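Local structure of endoglucanase (Thermotoga maritima, 1VHO) at residues A[258-261]-A[262-266]; A[239-242]-A[243-246]; A[7-10]-A[11-15]; A[30-33]-A[34-38]. The protein probably acts as an aminopeptidase of the M42 family that depends on two divalent metal cations per subunit, although it was named an endoglucanase. All blocks are in the same frame, centred on the assembly; numbering follows the deposited sequence. Where two conformers were deposited one is given.

Contact 1: residues A[258-261]-A[262-266]; sequences LVQK and IIEIA
Gln260 NE2 gives a hydrogen bond to Glu264 OE2 at 2.9 Å, one helical turn further on. The bond is nearly straight, with an N-H...O angle of 163°. The acceptor lies in the plane of the Gln260 amide, but the amide nitrogen reaches OE2 from above the carboxylate plane. The two flat groups are turned 58° against each other. Gln260 CG stands anti to the backbone N (chi1 -165°), and the bend at chi2 carries the amide along the helix to Glu264. The other end of the amide is also held, because OE1 accepts a hydrogen bond from Arg256 NH1. Arg256, Gln260 and Glu264 thus form an i, i+4, i+8 polar row, in which the amide links a cation to a carboxylate. The row lies on helix 256-268, the crossover helix of a beta-alpha-beta unit between strands 247-249 and 274-276. Regular alpha-helical bonds run beneath it, such as Ile263 N to Val259 O at 2.9 Å. Next to the row, Ile263 CD1 packs on Val259 CG1 at 4.0 Å and also lies 3.8 Å from Gln260 OE1. On the buried side, Ile262 CD1 meets Leu258 CG at 4.3 Å. Ile262 also touches Ser299 of strand 297-304 and Leu326 of helix 317-333. Ile265 continues this apolar face onto Leu329.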
loop_
_atom_site.group_PDB
_atom_site.type_symbol
_atom_site.label_atom_id
_atom_site.label_comp_id
_atom_site.label_asym_id
_atom_site.label_seq_id
_atom_site.Cartn_x
_atom_site.Cartn_y
_atom_site.Cartn_z
ATOM N N LEU A 258 -19.707 -14.324 -4.707
ATOM C CA LEU A 258 -18.242 -14.602 -4.810
ATOM C C LEU A 258 -17.656 -14.562 -3.407
ATOM O O LEU A 258 -16.915 -15.438 -2.944
ATOM C CB LEU A 258 -17.592 -13.504 -5.664
ATOM C CG LEU A 258 -16.045 -13.447 -5.629
ATOM C CD1 LEU A 258 -15.472 -14.755 -6.134
ATOM C CD2 LEU A 258 -15.508 -12.265 -6.432
ATOM N N VAL A 259 -18.128 -13.568 -2.620
ATOM C CA VAL A 259 -17.657 -13.452 -1.239
ATOM C C VAL A 259 -17.999 -14.712 -0.458
ATOM O O VAL A 259 -17.168 -15.264 0.266
ATOM C CB VAL A 259 -18.223 -12.177 -0.605
ATOM C CG1 VAL A 259 -17.947 -12.098 0.899
ATOM C CG2 VAL A 259 -17.615 -10.940 -1.305
ATOM N N GLN A 260 -19.236 -15.237 -0.549
ATOM C CA GLN A 260 -19.541 -16.479 0.196
ATOM C C GLN A 260 -18.645 -17.626 -0.240
ATOM O O GLN A 260 -18.231 -18.422 0.597
ATOM C CB GLN A 260 -21.033 -16.856 0.018
ATOM C CG GLN A 260 -21.470 -17.904 1.046
ATOM C CD GLN A 260 -21.310 -17.383 2.459
ATOM O OE1 GLN A 260 -21.372 -16.172 2.664
ATOM N NE2 GLN A 260 -21.135 -18.292 3.419
ATOM N N LYS A 261 -18.341 -17.789 -1.522
ATOM C CA LYS A 261 -17.406 -18.847 -1.942
ATOM C C LYS A 261 -16.038 -18.673 -1.277
ATOM O O LYS A 261 -15.402 -19.664 -0.879
ATOM C CB LYS A 261 -17.226 -18.817 -3.461
ATOM C CG LYS A 261 -18.487 -19.368 -4.188
ATOM C CD LYS A 261 -18.367 -18.957 -5.665
ATOM C CE LYS A 261 -19.524 -19.562 -6.475
ATOM N NZ LYS A 261 -19.611 -18.905 -7.816
ATOM N N ILE A 262 -15.553 -17.425 -1.154
ATOM C CA ILE A 262 -14.255 -17.195 -0.484
ATOM C C ILE A 262 -14.340 -17.592 0.960
ATOM O O ILE A 262 -13.465 -18.241 1.565
ATOM C CB ILE A 262 -13.812 -15.718 -0.640
ATOM C CG1 ILE A 262 -13.548 -15.345 -2.088
ATOM C CG2 ILE A 262 -12.610 -15.431 0.256
ATOM C CD1 ILE A 262 -13.346 -13.837 -2.353
ATOM N N ILE A 263 -15.470 -17.203 1.611
ATOM C CA ILE A 263 -15.690 -17.571 3.016
ATOM C C ILE A 263 -15.717 -19.075 3.204
ATOM O O ILE A 263 -15.145 -19.609 4.169
ATOM C CB ILE A 263 -17.027 -16.929 3.471
ATOM C CG1 ILE A 263 -16.828 -15.406 3.631
ATOM C CG2 ILE A 263 -17.591 -17.562 4.738
ATOM C CD1 ILE A 263 -18.148 -14.681 3.926
ATOM N N GLU A 264 -16.331 -19.815 2.280
ATOM C CA GLU A 264 -16.364 -21.277 2.421
ATOM C C GLU A 264 -14.966 -21.883 2.302
ATOM O O GLU A 264 -14.679 -22.889 2.971
ATOM C CB GLU A 264 -17.281 -21.955 1.408
ATOM C CG GLU A 264 -18.736 -21.480 1.427
ATOM C CD GLU A 264 -19.446 -21.712 2.746
ATOM O OE1 GLU A 264 -18.992 -22.527 3.587
ATOM O OE2 GLU A 264 -20.506 -21.056 2.971
ATOM N N ILE A 265 -14.126 -21.279 1.465
ATOM C CA ILE A 265 -12.738 -21.812 1.343
ATOM C C ILE A 265 -12.012 -21.540 2.633
ATOM O O ILE A 265 -11.294 -22.356 3.203
ATOM C CB ILE A 265 -12.048 -21.145 0.145
ATOM C CG1 ILE A 265 -12.640 -21.771 -1.132
ATOM C CG2 ILE A 265 -10.518 -21.406 0.177
ATOM C CD1 ILE A 265 -12.442 -21.008 -2.399
ATOM N N ALA A 266 -12.221 -20.306 3.192
ATOM C CA ALA A 266 -11.532 -20.021 4.466
ATOM C C ALA A 266 -11.957 -20.997 5.545
ATOM O O ALA A 266 -11.184 -21.439 6.410
ATOM C CB ALA A 266 -11.832 -18.575 4.897
#

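Contact 2: residues A[239-242]-A[243-246]; sequences HIEL and GKGP
A type II beta turn from Glu241 to Lys244 brings the side chains of its first and last residues together. The salt bridge between Glu241 OE2 and Lys244 NZ is unusually short as refined, at 2.5 Å. NZ sits well above the carboxylate plane, 64° out of it. The two chains run together, Glu241 straight from CG outward, with Glu241 CB 3.8 Å from Lys244 CG. Lys244 bends at chi2 and again at chi4, which turns its ammonium group onto OE2. The turn belongs to the loop between strands 222-229 and 247-249. Its backbone bond is weak, with Lys244 N 3.4 Å from Glu241 O. Other groups help to hold the loop: Gln274 NE2 bonds to the carbonyl oxygens of Glu241 and Gly245, and the Asp319 carboxylate takes the N-H groups of Gly243 and Gly245. Gly243 fills the third position of the turn with a positive phi of 88°. A side chain there would run into Leu242 O. Leu242 turns from the salt bridge and packs on Phe230 and Pro304, about 12 Å from the side chain of Asp172, a predicted zinc ligand.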
loop_
_atom_site.group_PDB
_atom_site.type_symbol
_atom_site.label_atom_id
_atom_site.label_comp_id
_atom_site.label_asym_id
_atom_site.label_seq_id
_atom_site.Cartn_x
_atom_site.Cartn_y
_atom_site.Cartn_z
ATOM N N HIS A 239 -14.725 -3.255 16.224
ATOM C CA HIS A 239 -14.492 -4.601 16.696
ATOM C C HIS A 239 -13.277 -5.258 16.027
ATOM O O HIS A 239 -12.842 -6.342 16.431
ATOM C CB HIS A 239 -15.754 -5.453 16.475
ATOM C CG HIS A 239 -16.135 -5.582 15.026
ATOM N ND1 HIS A 239 -16.812 -4.634 14.313
ATOM C CD2 HIS A 239 -15.830 -6.570 14.152
ATOM C CE1 HIS A 239 -16.912 -5.021 13.043
ATOM N NE2 HIS A 239 -16.348 -6.196 12.927
ATOM N N ILE A 240 -12.678 -4.611 15.049
ATOM C CA ILE A 240 -11.515 -5.225 14.382
ATOM C C ILE A 240 -10.300 -5.233 15.266
ATOM O O ILE A 240 -9.964 -4.235 15.924
ATOM C CB ILE A 240 -11.218 -4.485 13.052
ATOM C CG1 ILE A 240 -12.430 -4.571 12.108
ATOM C CG2 ILE A 240 -9.964 -5.062 12.397
ATOM C CD1 ILE A 240 -12.843 -5.961 11.718
ATOM N N GLU A 241 -9.551 -6.346 15.267
ATOM C CA GLU A 241 -8.339 -6.473 16.044
ATOM C C GLU A 241 -7.183 -7.027 15.176
ATOM O O GLU A 241 -7.441 -7.867 14.307
ATOM C CB GLU A 241 -8.489 -7.482 17.199
ATOM C CG GLU A 241 -9.590 -7.177 18.207
ATOM C CD GLU A 241 -9.594 -8.196 19.333
ATOM O OE1 GLU A 241 -8.534 -8.482 19.930
ATOM O OE2 GLU A 241 -10.662 -8.779 19.619
ATOM N N LEU A 242 -5.977 -6.545 15.460
ATOM C CA LEU A 242 -4.819 -7.098 14.735
ATOM C C LEU A 242 -4.694 -8.574 15.159
ATOM O O LEU A 242 -4.853 -8.850 16.359
ATOM C CB LEU A 242 -3.528 -6.424 15.227
ATOM C CG LEU A 242 -3.424 -4.907 14.988
ATOM C CD1 LEU A 242 -1.961 -4.430 15.065
ATOM C CD2 LEU A 242 -3.976 -4.549 13.626
ATOM N N GLY A 243 -4.340 -9.470 14.252
ATOM C CA GLY A 243 -4.179 -10.858 14.628
ATOM C C GLY A 243 -5.432 -11.708 14.555
ATOM O O GLY A 243 -5.273 -12.954 14.677
ATOM N N LYS A 244 -6.621 -11.140 14.344
ATOM C CA LYS A 244 -7.820 -11.976 14.246
ATOM C C LYS A 244 -8.167 -12.287 12.797
ATOM O O LYS A 244 -9.274 -12.789 12.509
ATOM C CB LYS A 244 -9.050 -11.390 14.942
ATOM C CG LYS A 244 -8.936 -11.227 16.431
ATOM C CD LYS A 244 -8.971 -12.486 17.233
ATOM C CE LYS A 244 -9.260 -12.176 18.714
ATOM N NZ LYS A 244 -10.349 -11.155 18.837
ATOM N N GLY A 245 -7.259 -11.970 11.849
ATOM C CA GLY A 245 -7.485 -12.306 10.446
ATOM C C GLY A 245 -7.867 -11.186 9.510
ATOM O O GLY A 245 -8.234 -10.050 9.895
ATOM N N PRO A 246 -7.819 -11.469 8.201
ATOM C CA PRO A 246 -8.182 -10.543 7.166
ATOM C C PRO A 246 -9.685 -10.231 7.282
ATOM O O PRO A 246 -10.462 -11.027 7.848
ATOM C CB PRO A 246 -7.832 -11.194 5.857
ATOM C CG PRO A 246 -7.737 -12.652 6.157
ATOM C CD PRO A 246 -7.389 -12.782 7.617
#

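Contact 3: residues A[7-10]-A[11-15]; sequences TGKL and LMELS
At chi1 -179° the Lys9 chain leaves opposite its own backbone N, and bends at chi2, chi3 and chi4 then curl it toward Glu13, one turn on. Glu13 reaches out straight and crosses it at a slant. Lys9 NZ meets Glu13 OE2 at 2.7 Å in a salt bridge that uses the anti lone pair, away from OE1. Glu13 OE1 accepts a hydrogen bond from Tyr30 OH, so each carboxylate oxygen has its own partner. An alanine here would probably leave the Lys9 ammonium and the Tyr30 hydroxyl each without its carboxylate oxygen, and the lysine chain freer to swing. The selenomethionine Met12 crosses Lys9 at about a right angle, its CE 4.0 Å from Lys9 CD. The segments form most of helix 7-16, near the N-terminus. This helix is wedged among helices 25-35, 171-187 and 317-333. Its backbone bonds are regular, as in Leu11 N to Thr7 O at 2.9 Å. On the buried faces, Leu10 and Leu14 lie side by side with their CD1 atoms 3.9 Å apart. They face Tyr30 of helix 25-35. Thr7 CG2 touches Leu11 CD1, also at 3.9 Å, and both side chains rest on Pro317 and Val320. Thr7 OG1 is hydrogen-bonded to Glu321.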
loop_
_atom_site.group_PDB
_atom_site.type_symbol
_atom_site.label_atom_id
_atom_site.label_comp_id
_atom_site.label_asym_id
_atom_site.label_seq_id
_atom_site.Cartn_x
_atom_site.Cartn_y
_atom_site.Cartn_z
ATOM N N THR A 7 7.813 -13.101 6.683
ATOM C CA THR A 7 6.791 -12.096 6.378
ATOM C C THR A 7 7.067 -10.776 7.070
ATOM O O THR A 7 6.977 -9.752 6.371
ATOM C CB THR A 7 5.384 -12.611 6.761
ATOM O OG1 THR A 7 5.239 -13.811 5.968
ATOM C CG2 THR A 7 4.345 -11.556 6.361
ATOM N N GLY A 8 7.526 -10.856 8.309
ATOM C CA GLY A 8 7.836 -9.611 9.050
ATOM C C GLY A 8 8.945 -8.853 8.374
ATOM O O GLY A 8 8.879 -7.599 8.194
ATOM N N LYS A 9 10.002 -9.548 7.979
ATOM C CA LYS A 9 11.122 -8.886 7.292
ATOM C C LYS A 9 10.711 -8.311 5.936
ATOM O O LYS A 9 11.196 -7.240 5.574
ATOM C CB LYS A 9 12.314 -9.820 7.103
ATOM C CG LYS A 9 13.515 -9.166 6.420
ATOM C CD LYS A 9 14.003 -7.939 7.197
ATOM C CE LYS A 9 15.539 -7.842 7.134
ATOM N NZ LYS A 9 15.948 -6.831 6.095
ATOM N N LEU A 10 9.881 -9.014 5.169
ATOM C CA LEU A 10 9.411 -8.535 3.872
ATOM C C LEU A 10 8.629 -7.222 4.070
ATOM O O LEU A 10 8.749 -6.292 3.274
ATOM C CB LEU A 10 8.478 -9.559 3.206
ATOM C CG LEU A 10 7.676 -9.113 1.972
ATOM C CD1 LEU A 10 8.560 -8.795 0.794
ATOM C CD2 LEU A 10 6.701 -10.257 1.593
ATOM N N LEU A 11 7.750 -7.221 5.079
ATOM C CA LEU A 11 6.972 -6.017 5.394
ATOM C C LEU A 11 7.898 -4.878 5.811
ATOM O O LEU A 11 7.610 -3.746 5.355
ATOM C CB LEU A 11 5.959 -6.341 6.497
ATOM C CG LEU A 11 4.816 -7.280 6.036
ATOM C CD1 LEU A 11 4.009 -7.729 7.268
ATOM C CD2 LEU A 11 3.903 -6.563 5.039
HETATM N N MSE A 12 8.888 -5.095 6.641
HETATM C CA MSE A 12 9.800 -3.984 7.001
HETATM C C MSE A 12 10.545 -3.442 5.800
HETATM O O MSE A 12 10.643 -2.197 5.577
HETATM C CB MSE A 12 10.780 -4.492 8.087
HETATM C CG MSE A 12 10.080 -4.602 9.442
HETATM SE SE MSE A 12 11.411 -4.967 10.785
HETATM C CE MSE A 12 11.820 -6.753 10.329
ATOM N N GLU A 13 10.967 -4.331 4.883
ATOM C CA GLU A 13 11.705 -3.871 3.709
ATOM C C GLU A 13 10.769 -3.064 2.792
ATOM O O GLU A 13 11.217 -2.033 2.284
ATOM C CB GLU A 13 12.361 -5.013 2.914
ATOM C CG GLU A 13 13.449 -5.699 3.732
ATOM C CD GLU A 13 14.299 -6.685 2.921
ATOM O OE1 GLU A 13 14.013 -7.074 1.787
ATOM O OE2 GLU A 13 15.322 -7.105 3.481
ATOM N N LEU A 14 9.515 -3.494 2.664
ATOM C CA LEU A 14 8.563 -2.778 1.778
ATOM C C LEU A 14 8.239 -1.412 2.372
ATOM O O LEU A 14 8.193 -0.424 1.666
ATOM C CB LEU A 14 7.282 -3.590 1.575
ATOM C CG LEU A 14 7.402 -4.803 0.603
ATOM C CD1 LEU A 14 6.167 -5.704 0.743
ATOM C CD2 LEU A 14 7.538 -4.265 -0.810
ATOM N N SER A 15 8.080 -1.391 3.695
ATOM C CA SER A 15 7.794 -0.118 4.386
ATOM C C SER A 15 8.949 0.876 4.247
ATOM O O SER A 15 8.706 2.080 4.006
ATOM C CB SER A 15 7.566 -0.475 5.861
ATOM O OG SER A 15 7.497 0.738 6.615
#

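Contact 4: residues A[30-33]-A[34-38]; sequences YIKS and VIEPF
Residues 30-35 are alpha-helical, with Val34 N bonded to Tyr30 O at 3.0 Å and Ile35 N bonded to Ile31 O. The bond from Glu36 N to Lys32 O is weak, at 3.1 Å and an N-H...O angle of 133°. In the side chains, one of the two deposited conformers of Val34 places CG2 over one face of the Tyr30 ring, off-centre and nearest CE1 and CZ. In that conformer this is a CH-pi contact, with the methyl 4.0 Å from the ring centroid. With chi1 at 176° the Tyr30 ring points away from its own amide nitrogen and swings obliquely forward, so that one face meets the residue one turn on. Here helix 25-35 packs against helix 7-16 and helix 171-187. Ile31 touches Leu14 of helix 7-16, while Val34 and Ile35 rest on Val181. A serine in place of Tyr30 would probably cost Glu13 OE1 its phenol partner, strip the Val34 methyl of its aromatic cover and open a gap beside Leu10 and Leu14. Ile31 CG2 meets Ile35 CG2 at 4.1 Å on the buried side, where both also touch Leu50. On the outer side, Lys32 NZ forms a salt bridge with Glu36 OE2 at 3.2 Å. The other oxygen of Glu36 receives a water that also donates to Ser33 O at 2.7 Å.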
loop_
_atom_site.group_PDB
_atom_site.type_symbol
_atom_site.label_atom_id
_atom_site.label_comp_id
_atom_site.label_asym_id
_atom_site.label_seq_id
_atom_site.Cartn_x
_atom_site.Cartn_y
_atom_site.Cartn_z
ATOM N N TYR A 30 11.849 -3.295 -6.576
ATOM C CA TYR A 30 12.019 -4.311 -5.521
ATOM C C TYR A 30 10.989 -5.432 -5.665
ATOM O O TYR A 30 11.336 -6.620 -5.565
ATOM C CB TYR A 30 11.849 -3.621 -4.150
ATOM C CG TYR A 30 11.893 -4.538 -2.942
ATOM C CD1 TYR A 30 10.706 -5.198 -2.556
ATOM C CD2 TYR A 30 13.026 -4.804 -2.241
ATOM C CE1 TYR A 30 10.701 -6.055 -1.461
ATOM C CE2 TYR A 30 13.041 -5.653 -1.131
ATOM C CZ TYR A 30 11.851 -6.277 -0.764
ATOM O OH TYR A 30 11.874 -7.134 0.310
ATOM N N ILE A 31 9.711 -5.074 -5.842
ATOM C CA ILE A 31 8.664 -6.118 -5.938
ATOM C C ILE A 31 8.920 -6.992 -7.161
ATOM O O ILE A 31 8.801 -8.209 -7.050
ATOM C CB ILE A 31 7.263 -5.490 -6.029
ATOM C CG1 ILE A 31 6.994 -4.684 -4.740
ATOM C CG2 ILE A 31 6.173 -6.518 -6.298
ATOM C CD1 ILE A 31 5.775 -3.774 -4.879
ATOM N N LYS A 32 9.308 -6.382 -8.278
ATOM C CA LYS A 32 9.618 -7.173 -9.478
ATOM C C LYS A 32 10.667 -8.218 -9.183
ATOM O O LYS A 32 10.547 -9.413 -9.535
ATOM C CB LYS A 32 10.023 -6.265 -10.639
ATOM C CG LYS A 32 10.413 -7.007 -11.899
ATOM C CD LYS A 32 10.744 -6.040 -13.036
ATOM C CE LYS A 32 11.087 -6.831 -14.309
ATOM N NZ LYS A 32 12.175 -7.830 -14.041
ATOM N N SER A 33 11.725 -7.855 -8.451
ATOM C CA SER A 33 12.764 -8.820 -8.122
ATOM C C SER A 33 12.348 -9.905 -7.158
ATOM O O SER A 33 12.866 -11.064 -7.283
ATOM C CB SER A 33 13.979 -8.027 -7.616
ATOM O OG SER A 33 15.107 -8.828 -7.456
ATOM N N VAL A 34 11.490 -9.601 -6.163
ATOM C CA VAL A 34 11.140 -10.670 -5.232
ATOM C C VAL A 34 10.087 -11.588 -5.883
ATOM O O VAL A 34 10.026 -12.755 -5.439
ATOM C CB VAL A 34 10.576 -10.073 -3.922
ATOM C CG1 VAL A 34 10.118 -11.136 -2.948
ATOM C CG2 VAL A 34 11.644 -9.188 -3.262
ATOM N N ILE A 35 9.270 -11.118 -6.793
ATOM C CA ILE A 35 8.259 -12.014 -7.381
ATOM C C ILE A 35 8.753 -12.798 -8.568
ATOM O O ILE A 35 8.118 -13.784 -8.999
ATOM C CB ILE A 35 6.946 -11.301 -7.759
ATOM C CG1 ILE A 35 7.134 -10.376 -8.967
ATOM C CG2 ILE A 35 6.427 -10.594 -6.522
ATOM C CD1 ILE A 35 5.811 -9.852 -9.533
ATOM N N GLU A 36 9.874 -12.406 -9.153
ATOM C CA GLU A 36 10.447 -13.095 -10.304
ATOM C C GLU A 36 10.498 -14.601 -10.260
ATOM O O GLU A 36 10.164 -15.292 -11.226
ATOM C CB GLU A 36 11.939 -12.625 -10.483
ATOM C CG GLU A 36 12.033 -11.501 -11.429
ATOM C CD GLU A 36 13.446 -11.266 -11.992
ATOM O OE1 GLU A 36 14.439 -11.646 -11.337
ATOM O OE2 GLU A 36 13.410 -10.658 -13.090
ATOM N N PRO A 37 10.955 -15.209 -9.185
ATOM C CA PRO A 37 11.033 -16.662 -9.099
ATOM C C PRO A 37 9.666 -17.353 -9.029
ATOM O O PRO A 37 9.589 -18.592 -9.062
ATOM C CB PRO A 37 11.739 -16.909 -7.785
ATOM C CG PRO A 37 12.436 -15.606 -7.460
ATOM C CD PRO A 37 11.524 -14.563 -7.985
ATOM N N PHE A 38 8.589 -16.593 -8.910
ATOM C CA PHE A 38 7.254 -17.148 -8.713
ATOM C C PHE A 38 6.255 -16.814 -9.781
ATOM O O PHE A 38 5.028 -17.078 -9.633
ATOM C CB PHE A 38 6.770 -16.615 -7.334
ATOM C CG PHE A 38 7.749 -16.897 -6.220
ATOM C CD1 PHE A 38 8.089 -18.187 -5.879
ATOM C CD2 PHE A 38 8.311 -15.854 -5.499
ATOM C CE1 PHE A 38 8.962 -18.470 -4.841
ATOM C CE2 PHE A 38 9.203 -16.106 -4.463
ATOM C CZ PHE A 38 9.556 -17.421 -4.149
HETATM O O HOH W 1 15.030 -12.195 -8.486
HETATM O O HOH W 2 15.577 -8.992 -10.362
#

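In the fold
Contacts 3 and 4 touch each other and hold neighbouring helices together. They meet through Tyr30, where Leu14 CD2 packs on Tyr30 CE1 at 3.7 Å. Contact 3 is the most buried of the four. Contacts 1 and 4 are partly buried, each with an apolar face inward and polar pairs outward. Contact 2 is a surface turn. Contacts 1, 3 and 4 pair polar side chains four residues apart on helices; contact 2 does so three apart round a turn. Only contact 1 uses an amide, where the others use lysine. Contact 2 leads into strand 247-249 and contact 1 lies on the helix that follows it, with centres about 18 Å apart.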